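Local coordinates for DNA processing protein DprA (Streptococcus pneumoniae, PDB 3UQZ) that binds single-stranded DNA cooperatively, shields it from nucleases and helps load the RecA recombinase onto it during natural transformation, at residues C80-L85 with A213-G218; S86-A91 with E240-F245; A116-G121 with V221-M226; T233-M238 with C259-Q264. One frame throughout, in Å; residues are numbered along the deposited sequence.

Contact 1 of 4, residues C80-L85 with A213-G218; sequences CYPWDL and AGLCRG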
loop_
_atom_site.group_PDB
_atom_site.type_symbol
_atom_site.label_atom_id
_atom_site.label_comp_id
_atom_site.label_asym_id
_atom_site.label_seq_id
_atom_site.Cartn_x
_atom_site.Cartn_y
_atom_site.Cartn_z
ATOM N N CYS A 80 2.355 32.502 -21.152
ATOM C CA CYS A 80 3.192 31.737 -20.238
ATOM C C CYS A 80 2.407 30.934 -19.198
ATOM O O CYS A 80 2.975 30.031 -18.568
ATOM C CB CYS A 80 4.236 32.633 -19.584
ATOM S SG CYS A 80 3.565 33.732 -18.321
ATOM N N TYR A 81 1.124 31.264 -18.997
ATOM C CA TYR A 81 0.293 30.555 -18.036
ATOM C C TYR A 81 0.232 29.054 -18.423
ATOM O O TYR A 81 -0.152 28.742 -19.561
ATOM C CB TYR A 81 -1.110 31.186 -17.953
ATOM C CG TYR A 81 -1.914 30.746 -16.749
ATOM C CD1 TYR A 81 -1.977 31.529 -15.603
ATOM C CD2 TYR A 81 -2.647 29.558 -16.770
ATOM C CE1 TYR A 81 -2.752 31.149 -14.510
ATOM C CE2 TYR A 81 -3.404 29.156 -15.673
ATOM C CZ TYR A 81 -3.457 29.958 -14.547
ATOM O OH TYR A 81 -4.216 29.567 -13.475
ATOM N N PRO A 82 0.686 28.136 -17.512
ATOM C CA PRO A 82 0.694 26.699 -17.862
ATOM C C PRO A 82 -0.688 26.078 -18.047
ATOM O O PRO A 82 -1.586 26.276 -17.227
ATOM C CB PRO A 82 1.524 26.045 -16.754
ATOM C CG PRO A 82 1.514 26.990 -15.651
ATOM C CD PRO A 82 1.214 28.365 -16.151
ATOM N N TRP A 83 -0.839 25.331 -19.151
ATOM C CA TRP A 83 -2.080 24.700 -19.580
ATOM C C TRP A 83 -2.679 23.715 -18.603
ATOM O O TRP A 83 -3.899 23.626 -18.541
ATOM C CB TRP A 83 -1.923 24.088 -20.978
ATOM C CG TRP A 83 -1.847 25.081 -22.112
ATOM C CD1 TRP A 83 -1.930 26.442 -22.029
ATOM C CD2 TRP A 83 -1.695 24.773 -23.506
ATOM N NE1 TRP A 83 -1.817 27.000 -23.280
ATOM C CE2 TRP A 83 -1.690 25.998 -24.208
ATOM C CE3 TRP A 83 -1.591 23.573 -24.238
ATOM C CZ2 TRP A 83 -1.588 26.059 -25.607
ATOM C CZ3 TRP A 83 -1.506 23.637 -25.620
ATOM C CH2 TRP A 83 -1.504 24.866 -26.289
ATOM N N ASP A 84 -1.854 22.978 -17.841
ATOM C CA ASP A 84 -2.364 22.030 -16.851
ATOM C C ASP A 84 -3.090 22.756 -15.722
ATOM O O ASP A 84 -4.141 22.289 -15.285
ATOM C CB ASP A 84 -1.237 21.158 -16.285
ATOM C CG ASP A 84 -0.718 20.088 -17.227
ATOM O OD1 ASP A 84 -1.549 19.349 -17.808
ATOM O OD2 ASP A 84 0.518 19.951 -17.340
ATOM N N LEU A 85 -2.543 23.900 -15.262
ATOM C CA LEU A 85 -3.146 24.719 -14.214
ATOM C C LEU A 85 -4.480 25.350 -14.664
ATOM O O LEU A 85 -5.384 25.487 -13.849
ATOM C CB LEU A 85 -2.138 25.784 -13.697
ATOM C CG LEU A 85 -2.558 26.649 -12.496
ATOM C CD1 LEU A 85 -2.835 25.811 -11.241
ATOM C CD2 LEU A 85 -1.536 27.721 -12.223
ATOM N N ALA A 213 -1.134 21.183 -6.657
ATOM C CA ALA A 213 -1.684 20.022 -7.350
ATOM C C ALA A 213 -1.961 20.326 -8.824
ATOM O O ALA A 213 -1.514 19.569 -9.680
ATOM C CB ALA A 213 -2.951 19.552 -6.656
ATOM N N GLY A 214 -2.633 21.449 -9.100
ATOM C CA GLY A 214 -3.008 21.897 -10.442
ATOM C C GLY A 214 -1.874 22.069 -11.434
ATOM O O GLY A 214 -2.036 21.792 -12.625
ATOM N N LEU A 215 -0.715 22.524 -10.945
ATOM C CA LEU A 215 0.503 22.733 -11.722
ATOM C C LEU A 215 1.087 21.415 -12.271
ATOM O O LEU A 215 1.747 21.434 -13.303
ATOM C CB LEU A 215 1.539 23.375 -10.786
ATOM C CG LEU A 215 2.250 24.688 -11.153
ATOM C CD1 LEU A 215 1.489 25.529 -12.150
ATOM C CD2 LEU A 215 2.557 25.491 -9.901
ATOM N N CYS A 216 0.863 20.285 -11.574
ATOM C CA CYS A 216 1.479 18.985 -11.869
ATOM C C CYS A 216 0.570 17.864 -12.370
ATOM O O CYS A 216 -0.633 17.860 -12.109
ATOM C CB CYS A 216 2.306 18.527 -10.671
ATOM S SG CYS A 216 3.051 19.882 -9.733
ATOM N N ARG A 217 1.183 16.876 -13.052
ATOM C CA ARG A 217 0.505 15.685 -13.588
ATOM C C ARG A 217 0.427 14.553 -12.539
ATOM O O ARG A 217 -0.339 13.601 -12.719
ATOM C CB ARG A 217 1.196 15.188 -14.873
ATOM C CG ARG A 217 1.310 16.235 -15.980
ATOM C CD ARG A 217 0.106 16.253 -16.893
ATOM N NE ARG A 217 0.437 15.757 -18.231
ATOM C CZ ARG A 217 0.860 16.516 -19.241
ATOM N NH1 ARG A 217 1.029 17.822 -19.077
ATOM N NH2 ARG A 217 1.121 15.970 -20.422
ATOM N N GLY A 218 1.206 14.693 -11.461
ATOM C CA GLY A 218 1.245 13.756 -10.346
ATOM C C GLY A 218 1.590 14.404 -9.021
ATOM O O GLY A 218 2.290 15.421 -8.982
HETATM O O HOH W 1 2.476 19.888 -15.308
#

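Contact 2 of 4, residues S86-A91 with E240-F245; sequences SEIYDA and EGRDVF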
loop_
_atom_site.group_PDB
_atom_site.type_symbol
_atom_site.label_atom_id
_atom_site.label_comp_id
_atom_site.label_asym_id
_atom_site.label_seq_id
_atom_site.Cartn_x
_atom_site.Cartn_y
_atom_site.Cartn_z
ATOM N N SER A 86 -4.617 25.695 -15.953
ATOM C CA SER A 86 -5.835 26.290 -16.511
ATOM C C SER A 86 -7.027 25.330 -16.479
ATOM O O SER A 86 -8.167 25.792 -16.481
ATOM C CB SER A 86 -5.593 26.748 -17.944
ATOM O OG SER A 86 -5.432 25.632 -18.801
ATOM N N GLU A 87 -6.766 24.004 -16.463
ATOM C CA GLU A 87 -7.781 22.947 -16.481
ATOM C C GLU A 87 -8.479 22.693 -15.148
ATOM O O GLU A 87 -9.496 21.997 -15.125
ATOM C CB GLU A 87 -7.194 21.634 -17.007
ATOM C CG GLU A 87 -6.722 21.665 -18.447
ATOM C CD GLU A 87 -5.778 20.517 -18.730
ATOM O OE1 GLU A 87 -5.076 20.575 -19.764
ATOM O OE2 GLU A 87 -5.728 19.564 -17.915
ATOM N N ILE A 88 -7.937 23.206 -14.040
ATOM C CA ILE A 88 -8.535 22.978 -12.724
ATOM C C ILE A 88 -9.737 23.865 -12.477
ATOM O O ILE A 88 -9.894 24.911 -13.114
ATOM C CB ILE A 88 -7.513 23.053 -11.552
ATOM C CG1 ILE A 88 -6.941 24.476 -11.359
ATOM C CG2 ILE A 88 -6.420 22.008 -11.691
ATOM C CD1 ILE A 88 -6.729 24.889 -9.963
ATOM N N TYR A 89 -10.587 23.452 -11.541
ATOM C CA TYR A 89 -11.720 24.263 -11.139
ATOM C C TYR A 89 -11.133 25.404 -10.282
ATOM O O TYR A 89 -10.276 25.150 -9.423
ATOM C CB TYR A 89 -12.741 23.425 -10.341
ATOM C CG TYR A 89 -13.787 24.270 -9.649
ATOM C CD1 TYR A 89 -14.751 24.961 -10.382
ATOM C CD2 TYR A 89 -13.782 24.426 -8.267
ATOM C CE1 TYR A 89 -15.689 25.777 -9.753
ATOM C CE2 TYR A 89 -14.713 25.243 -7.628
ATOM C CZ TYR A 89 -15.667 25.914 -8.376
ATOM O OH TYR A 89 -16.596 26.713 -7.755
ATOM N N ASP A 90 -11.565 26.650 -10.543
ATOM C CA ASP A 90 -11.105 27.852 -9.832
ATOM C C ASP A 90 -9.600 28.116 -10.037
ATOM O O ASP A 90 -8.887 28.460 -9.095
ATOM C CB ASP A 90 -11.531 27.835 -8.339
ATOM C CG ASP A 90 -11.543 29.182 -7.644
ATOM O OD1 ASP A 90 -11.780 30.192 -8.322
ATOM O OD2 ASP A 90 -11.329 29.218 -6.413
ATOM N N ALA A 91 -9.125 27.964 -11.287
ATOM C CA ALA A 91 -7.731 28.206 -11.655
ATOM C C ALA A 91 -7.311 29.636 -11.250
ATOM O O ALA A 91 -8.103 30.560 -11.438
ATOM C CB ALA A 91 -7.552 28.013 -13.148
ATOM N N GLU A 240 -9.350 15.770 -9.907
ATOM C CA GLU A 240 -8.875 16.515 -11.078
ATOM C C GLU A 240 -8.225 15.584 -12.133
ATOM O O GLU A 240 -7.729 16.063 -13.158
ATOM C CB GLU A 240 -7.910 17.651 -10.663
ATOM C CG GLU A 240 -8.562 18.834 -9.959
ATOM C CD GLU A 240 -9.430 19.780 -10.775
ATOM O OE1 GLU A 240 -9.444 19.681 -12.025
ATOM O OE2 GLU A 240 -10.079 20.650 -10.150
ATOM N N GLY A 241 -8.249 14.273 -11.871
ATOM C CA GLY A 241 -7.689 13.247 -12.747
ATOM C C GLY A 241 -6.179 13.113 -12.703
ATOM O O GLY A 241 -5.586 12.538 -13.620
ATOM N N ARG A 242 -5.544 13.621 -11.624
ATOM C CA ARG A 242 -4.090 13.561 -11.443
ATOM C C ARG A 242 -3.680 12.296 -10.681
ATOM O O ARG A 242 -4.431 11.808 -9.831
ATOM C CB ARG A 242 -3.550 14.829 -10.731
ATOM C CG ARG A 242 -4.060 16.186 -11.246
ATOM C CD ARG A 242 -3.691 16.460 -12.696
ATOM N NE ARG A 242 -3.448 17.882 -12.949
ATOM C CZ ARG A 242 -4.383 18.751 -13.330
ATOM N NH1 ARG A 242 -5.642 18.357 -13.487
ATOM N NH2 ARG A 242 -4.066 20.018 -13.556
ATOM N N ASP A 243 -2.488 11.756 -11.004
ATOM C CA ASP A 243 -1.949 10.564 -10.364
ATOM C C ASP A 243 -1.440 10.907 -8.983
ATOM O O ASP A 243 -0.812 11.957 -8.795
ATOM C CB ASP A 243 -0.787 9.970 -11.174
ATOM C CG ASP A 243 -1.138 9.334 -12.503
ATOM O OD1 ASP A 243 -2.232 8.717 -12.602
ATOM O OD2 ASP A 243 -0.287 9.378 -13.422
ATOM N N VAL A 244 -1.706 10.018 -8.012
ATOM C CA VAL A 244 -1.200 10.165 -6.657
ATOM C C VAL A 244 -0.298 8.994 -6.306
ATOM O O VAL A 244 -0.680 7.839 -6.498
ATOM C CB VAL A 244 -2.160 10.718 -5.554
ATOM C CG1 VAL A 244 -3.604 10.820 -6.024
ATOM C CG2 VAL A 244 -2.051 9.974 -4.235
ATOM N N PHE A 245 0.950 9.310 -5.931
ATOM C CA PHE A 245 1.996 8.354 -5.601
ATOM C C PHE A 245 2.227 8.403 -4.110
ATOM O O PHE A 245 2.780 9.384 -3.610
ATOM C CB PHE A 245 3.289 8.681 -6.378
ATOM C CG PHE A 245 3.109 8.831 -7.866
ATOM C CD1 PHE A 245 2.944 7.717 -8.680
ATOM C CD2 PHE A 245 3.104 10.091 -8.460
ATOM C CE1 PHE A 245 2.767 7.859 -10.060
ATOM C CE2 PHE A 245 2.921 10.232 -9.843
ATOM C CZ PHE A 245 2.751 9.114 -10.631
#

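Contact 3 of 4, residues A116-G121 with V221-M226; sequences ACSKQG and VAEAKM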
loop_
_atom_site.group_PDB
_atom_site.type_symbol
_atom_site.label_atom_id
_atom_site.label_comp_id
_atom_site.label_asym_id
_atom_site.label_seq_id
_atom_site.Cartn_x
_atom_site.Cartn_y
_atom_site.Cartn_z
ATOM N N ALA A 116 4.561 18.280 10.748
ATOM C CA ALA A 116 5.307 17.703 11.869
ATOM C C ALA A 116 5.646 16.241 11.538
ATOM O O ALA A 116 5.156 15.304 12.175
ATOM C CB ALA A 116 4.481 17.791 13.150
ATOM N N CYS A 117 6.452 16.049 10.503
ATOM C CA CYS A 117 6.836 14.714 10.071
ATOM C C CYS A 117 7.953 14.147 10.958
ATOM O O CYS A 117 8.540 14.868 11.767
ATOM C CB CYS A 117 7.251 14.740 8.602
ATOM S SG CYS A 117 8.858 15.522 8.305
ATOM N N SER A 118 8.270 12.864 10.757
ATOM C CA SER A 118 9.338 12.142 11.440
ATOM C C SER A 118 10.615 12.204 10.593
ATOM O O SER A 118 10.549 12.514 9.396
ATOM C CB SER A 118 8.925 10.687 11.655
ATOM O OG SER A 118 8.988 9.940 10.452
ATOM N N LYS A 119 11.766 11.865 11.195
ATOM C CA LYS A 119 13.045 11.852 10.487
ATOM C C LYS A 119 13.044 10.807 9.373
ATOM O O LYS A 119 13.646 11.039 8.319
ATOM C CB LYS A 119 14.225 11.687 11.461
ATOM C CG LYS A 119 14.613 13.014 12.114
ATOM C CD LYS A 119 15.561 12.874 13.295
ATOM C CE LYS A 119 15.811 14.220 13.940
ATOM N NZ LYS A 119 16.456 14.087 15.272
ATOM N N GLN A 120 12.296 9.696 9.582
ATOM C CA GLN A 120 12.121 8.601 8.621
ATOM C C GLN A 120 11.303 9.067 7.427
ATOM O O GLN A 120 11.654 8.747 6.293
ATOM C CB GLN A 120 11.482 7.362 9.280
ATOM C CG GLN A 120 12.360 6.682 10.346
ATOM C CD GLN A 120 13.591 6.009 9.776
ATOM O OE1 GLN A 120 14.685 6.588 9.740
ATOM N NE2 GLN A 120 13.444 4.762 9.339
ATOM N N GLY A 121 10.261 9.857 7.693
ATOM C CA GLY A 121 9.422 10.468 6.667
ATOM C C GLY A 121 10.216 11.353 5.723
ATOM O O GLY A 121 10.102 11.210 4.500
ATOM N N VAL A 221 2.856 11.758 -2.033
ATOM C CA VAL A 221 2.473 11.865 -0.615
ATOM C C VAL A 221 3.422 11.085 0.262
ATOM O O VAL A 221 3.840 9.984 -0.091
ATOM C CB VAL A 221 1.030 11.455 -0.258
ATOM C CG1 VAL A 221 0.322 12.551 0.527
ATOM C CG2 VAL A 221 0.233 10.969 -1.459
ATOM N N ALA A 222 3.691 11.632 1.441
ATOM C CA ALA A 222 4.521 11.025 2.462
ATOM C C ALA A 222 4.067 11.545 3.796
ATOM O O ALA A 222 3.939 12.757 3.988
ATOM C CB ALA A 222 5.976 11.373 2.243
ATOM N N GLU A 223 3.798 10.619 4.713
ATOM C CA GLU A 223 3.356 10.902 6.071
ATOM C C GLU A 223 2.121 11.792 6.128
ATOM O O GLU A 223 2.130 12.825 6.784
ATOM C CB GLU A 223 4.514 11.393 6.973
ATOM C CG GLU A 223 5.623 10.364 7.142
ATOM C CD GLU A 223 6.408 10.410 8.436
ATOM O OE1 GLU A 223 6.391 11.461 9.119
ATOM O OE2 GLU A 223 7.083 9.401 8.745
ATOM N N ALA A 224 1.057 11.380 5.444
ATOM C CA ALA A 224 -0.216 12.082 5.477
ATOM C C ALA A 224 -1.064 11.391 6.541
ATOM O O ALA A 224 -1.192 10.166 6.532
ATOM C CB ALA A 224 -0.894 12.024 4.116
ATOM N N LYS A 225 -1.514 12.161 7.533
ATOM C CA LYS A 225 -2.351 11.663 8.622
ATOM C C LYS A 225 -3.789 11.629 8.134
ATOM O O LYS A 225 -4.090 12.175 7.072
ATOM C CB LYS A 225 -2.254 12.582 9.847
ATOM C CG LYS A 225 -0.961 12.438 10.610
ATOM C CD LYS A 225 -0.776 13.587 11.545
ATOM C CE LYS A 225 0.684 13.774 11.838
ATOM N NZ LYS A 225 0.892 14.672 13.001
HETATM N N MSE A 226 -4.681 10.983 8.889
HETATM C CA MSE A 226 -6.093 10.989 8.533
HETATM C C MSE A 226 -6.597 12.403 8.796
HETATM O O MSE A 226 -6.070 13.088 9.675
HETATM C CB MSE A 226 -6.874 9.978 9.372
HETATM C CG MSE A 226 -6.651 8.547 8.938
HETATM SE SE MSE A 226 -7.186 8.143 7.101
HETATM C CE MSE A 226 -7.127 6.199 7.274
#

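Contact 4 of 4, residues T233-M238 with C259-Q264; sequences TCERAM and CHHLIQ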
loop_
_atom_site.group_PDB
_atom_site.type_symbol
_atom_site.label_atom_id
_atom_site.label_comp_id
_atom_site.label_asym_id
_atom_site.label_seq_id
_atom_site.Cartn_x
_atom_site.Cartn_y
_atom_site.Cartn_z
ATOM N N THR A 233 -5.551 17.569 -0.284
ATOM C CA THR A 233 -4.855 17.937 -1.526
ATOM C C THR A 233 -4.882 16.750 -2.511
ATOM O O THR A 233 -5.171 16.949 -3.689
ATOM C CB THR A 233 -3.414 18.406 -1.198
ATOM O OG1 THR A 233 -3.467 19.468 -0.246
ATOM C CG2 THR A 233 -2.647 18.873 -2.406
ATOM N N CYS A 234 -4.609 15.524 -2.021
ATOM C CA CYS A 234 -4.570 14.290 -2.816
ATOM C C CYS A 234 -5.944 13.834 -3.267
ATOM O O CYS A 234 -6.109 13.402 -4.412
ATOM C CB CYS A 234 -3.833 13.187 -2.071
ATOM S SG CYS A 234 -2.072 13.521 -1.839
ATOM N N GLU A 235 -6.931 13.928 -2.374
ATOM C CA GLU A 235 -8.306 13.578 -2.703
ATOM C C GLU A 235 -8.832 14.515 -3.802
ATOM O O GLU A 235 -9.427 14.035 -4.764
ATOM C CB GLU A 235 -9.194 13.570 -1.445
ATOM C CG GLU A 235 -8.917 12.380 -0.533
ATOM C CD GLU A 235 -9.757 12.243 0.727
ATOM O OE1 GLU A 235 -10.081 13.277 1.358
ATOM O OE2 GLU A 235 -10.053 11.087 1.109
ATOM N N ARG A 236 -8.528 15.828 -3.710
ATOM C CA ARG A 236 -8.916 16.797 -4.738
ATOM C C ARG A 236 -8.083 16.608 -6.035
ATOM O O ARG A 236 -8.618 16.801 -7.128
ATOM C CB ARG A 236 -8.863 18.245 -4.200
ATOM C CG ARG A 236 -9.467 19.321 -5.136
ATOM C CD ARG A 236 -10.990 19.367 -5.098
ATOM N NE ARG A 236 -11.547 20.290 -6.088
ATOM C CZ ARG A 236 -11.948 19.941 -7.307
ATOM N NH1 ARG A 236 -11.847 18.676 -7.706
ATOM N NH2 ARG A 236 -12.449 20.843 -8.135
ATOM N N ALA A 237 -6.795 16.187 -5.914
ATOM C CA ALA A 237 -5.935 15.910 -7.079
ATOM C C ALA A 237 -6.476 14.705 -7.861
ATOM O O ALA A 237 -6.425 14.706 -9.094
ATOM C CB ALA A 237 -4.499 15.656 -6.647
HETATM N N MSE A 238 -7.013 13.694 -7.143
HETATM C CA MSE A 238 -7.617 12.496 -7.720
HETATM C C MSE A 238 -8.907 12.870 -8.469
HETATM O O MSE A 238 -9.171 12.330 -9.545
HETATM C CB MSE A 238 -7.886 11.460 -6.624
HETATM C CG MSE A 238 -7.056 10.193 -6.787
HETATM SE SE MSE A 238 -6.562 9.302 -5.107
HETATM C CE MSE A 238 -6.573 7.501 -5.739
ATOM N N CYS A 259 -1.834 8.024 3.618
ATOM C CA CYS A 259 -1.127 7.405 2.492
ATOM C C CYS A 259 -1.714 6.031 2.241
ATOM O O CYS A 259 -1.975 5.675 1.094
ATOM C CB CYS A 259 0.369 7.296 2.776
ATOM S SG CYS A 259 1.211 8.878 3.024
ATOM N N HIS A 260 -1.904 5.256 3.325
ATOM C CA HIS A 260 -2.441 3.901 3.306
ATOM C C HIS A 260 -3.874 3.888 2.813
ATOM O O HIS A 260 -4.213 3.042 1.987
ATOM C CB HIS A 260 -2.292 3.238 4.683
ATOM C CG HIS A 260 -0.868 3.026 5.104
ATOM N ND1 HIS A 260 -0.543 2.809 6.427
ATOM C CD2 HIS A 260 0.270 3.013 4.366
ATOM C CE1 HIS A 260 0.772 2.666 6.454
ATOM N NE2 HIS A 260 1.306 2.788 5.239
ATOM N N HIS A 261 -4.694 4.853 3.272
ATOM C CA HIS A 261 -6.089 5.012 2.854
ATOM C C HIS A 261 -6.140 5.315 1.346
ATOM O O HIS A 261 -6.954 4.718 0.641
ATOM C CB HIS A 261 -6.770 6.122 3.673
ATOM C CG HIS A 261 -8.142 6.482 3.195
ATOM N ND1 HIS A 261 -9.248 5.698 3.499
ATOM C CD2 HIS A 261 -8.548 7.536 2.447
ATOM C CE1 HIS A 261 -10.282 6.294 2.926
ATOM N NE2 HIS A 261 -9.915 7.408 2.288
ATOM N N LEU A 262 -5.240 6.207 0.858
ATOM C CA LEU A 262 -5.146 6.596 -0.550
ATOM C C LEU A 262 -4.808 5.405 -1.448
ATOM O O LEU A 262 -5.436 5.246 -2.497
ATOM C CB LEU A 262 -4.133 7.744 -0.755
ATOM C CG LEU A 262 -4.610 9.162 -0.396
ATOM C CD1 LEU A 262 -3.437 10.058 -0.059
ATOM C CD2 LEU A 262 -5.459 9.763 -1.494
ATOM N N ILE A 263 -3.828 4.561 -1.029
ATOM C CA ILE A 263 -3.409 3.350 -1.752
ATOM C C ILE A 263 -4.598 2.384 -1.867
ATOM O O ILE A 263 -4.846 1.849 -2.949
ATOM C CB ILE A 263 -2.146 2.689 -1.131
ATOM C CG1 ILE A 263 -0.916 3.582 -1.329
ATOM C CG2 ILE A 263 -1.900 1.286 -1.708
ATOM C CD1 ILE A 263 0.226 3.331 -0.348
ATOM N N GLN A 264 -5.355 2.212 -0.767
ATOM C CA GLN A 264 -6.543 1.355 -0.721
ATOM C C GLN A 264 -7.586 1.856 -1.715
ATOM O O GLN A 264 -8.209 1.049 -2.401
ATOM C CB GLN A 264 -7.133 1.304 0.695
ATOM C CG GLN A 264 -6.280 0.519 1.683
ATOM C CD GLN A 264 -6.796 0.568 3.106
ATOM O OE1 GLN A 264 -7.420 1.541 3.558
ATOM N NE2 GLN A 264 -6.477 -0.460 3.867
#

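Contact 1 of 4, residues C80-L85 with A213-G218
The short, weakly bonded helical turn at 83-85 rests on the C-terminal end of helix 204-215, with the CA atoms of L85 and G214 4.7 Å apart. G214, having no side chain, leaves room for L85 CD1, which a CB at that position would strike. Separately, G214 O makes a C-H···O contact with L85 CA. Next to this backbone contact the packing is apolar. L85 has CG anti to its backbone N (chi1 -174°), which lays its side chain alongside that of L215, both pointing the same way, L85 CD2 against L215 CD1 at 3.7 Å. The same L215 CD1 is met obliquely by P82 CG at 3.8 Å, so one methyl fills the angle between proline ring and leucine. The polar end belongs to D84 and R217, whose side chains cross at about a right angle. R217, bent at chi2 and chi3, presents NH1 edge-on to the syn lone pair of D84 OD2 at 2.8 Å, a salt bridge with carboxylate and guanidinium planes turned 71° apart. A water donates to that same OD2 and to L215 O, tying the carboxylate to the helix end as well. This is a helix C-terminus leading into a strand of the Rossmann-like domain, its last turn covered by the short helical turn 83-86 and the proline before it.

Contact 2 of 4, residues S86-A91 with E240-F245
E240 and R242 reach out from the turn between helix 229-239 and strand 243-246 and take hold of the 86-91 loop at I88 and Y89, with I88 crossing each of them at about a right angle. E240 has CG anti to its carbonyl carbon and folds again at chi2 (-72°), which brings the carboxylate up against the loop backbone. Y89 N gives E240 OE2 an almost perfectly straight hydrogen bond, 3.2 Å long with 179° at the hydrogen, though it arrives from above the carboxylate plane. E240 OE1 sits over I88 CA at 3.5 Å. The stronger partner of OE2 is R236, one helical turn back, whose salt bridge probably keeps the carboxylate charged and fixes its position for the loop. R242 is likewise bent, at chi2 and chi3, and doubles back so that R242 NH1 donates to E240 O at 3.1 Å, with that oxygen in the guanidinium plane. Its NE is bound by C216 O and its NH2 by G214 O, leaving the group firmly oriented; I88 CG2 packs obliquely on R242 NH2 at 3.6 Å. E87 OE2 is 4.6 Å from R242 NH1 and well out of the guanidinium plane, so only charge attraction acts there. I88 to A91 form a type II beta turn, with D90 at positive phi. On the other side, G241 ends the helix with positive phi and two bonds back into its last turn: a Schellman motif, here leading from a helix into the next parallel strand of the Rossmann-like sheet.

Contact 3 of 4, residues A116-G121 with V221-M226
E223 follows strand 218-222 and, at positive phi, sends its side chain toward the start of helix 119-130. From CB the chain leaves with CG anti to the carbonyl carbon (chi1 -62°) and runs extended, E223 CG passing G121 CA at 3.8 Å. E223 CD lies 3.5 Å from G121 CA, a closeness that the lack of a side chain at G121 allows, since a CB there would strike CD. At the tip the carboxylate grips S118 twice, through the syn lone pair of each oxygen. E223 OE1 accepts from S118 N at 2.9 Å, nearly straight at 166°, and also touches C117 CB. E223 OE2 accepts a hydrogen bond from S118 OG at 2.6 Å. That hydroxyl is itself in use as the N-cap, S118 OG accepting from G121 N at 3.0 Å, so E223 is placed to orient the capping hydroxyl. The helix N-terminus would tend to stabilise a negative carboxylate here. Around this pair, A222 and C117 both lean on I146 of helix 146-157, while the backbone of A222 bonds to V112 in strand 108-113 and V221 lies against helices 229-239 and 257-264.

Contact 4 of 4, residues T233-M238 with C259-Q264
Helices 229-239 and 257-264 pack side by side over the parallel strands of the Rossmann-like domain, their short segments running nearly parallel (crossing angle -19°) with axes 11.4 Å apart. At that spacing the meeting is made by side chains, and L262 carries most of it. With CG anti to its carbonyl carbon (chi1 -79°), L262 points at the other helix. Both its methyls lie against C234 CB, L262 CD1 at 3.7 Å, and L262 CD2 also reaches SE of M238 at 3.8 Å, a selenomethionine that crosses it obliquely. C234 and M238 are one helical turn apart, so L262 enters between successive turns. Both leucine and cysteine also lean on V221 of the strand beneath, and M238 on V244 of the next strand, so all three also rest on the sheet. Alongside, E235 extends past CG toward H261, which holds CG anti to its backbone N. Beyond them, helix 257-264 faces the second subunit, where I263 packs on L269 of that chain and Q264 NE2 bonds to its L269 O and D275 OD2. The E235 carboxylate stands 73° from the H261 imidazole plane, and E235 OE2 lies at the ring edge 3.9 Å from H261 NE2, not a hydrogen bond at this separation.

In the fold
All four contacts lie in the Rossmann-like domain, but at different depths. Contact 2 is at the surface, whereas contacts 1, 3 and 4 are partly buried. Contacts 1 and 2 adjoin, their centres about 8 Å apart, and share R242, which spans both; contact 1 combines a salt bridge with apolar packing, while contact 2 is mainly polar. Contacts 2 and 3 touch neighbouring strands, 243-246 and 218-222, through the F245 O to V221 N bond. Contact 4 differs in chemistry, being mainly apolar between two helices, and meets contact 3 where V221 packs on C234. Contacts 3 and 4 also approach the second subunit.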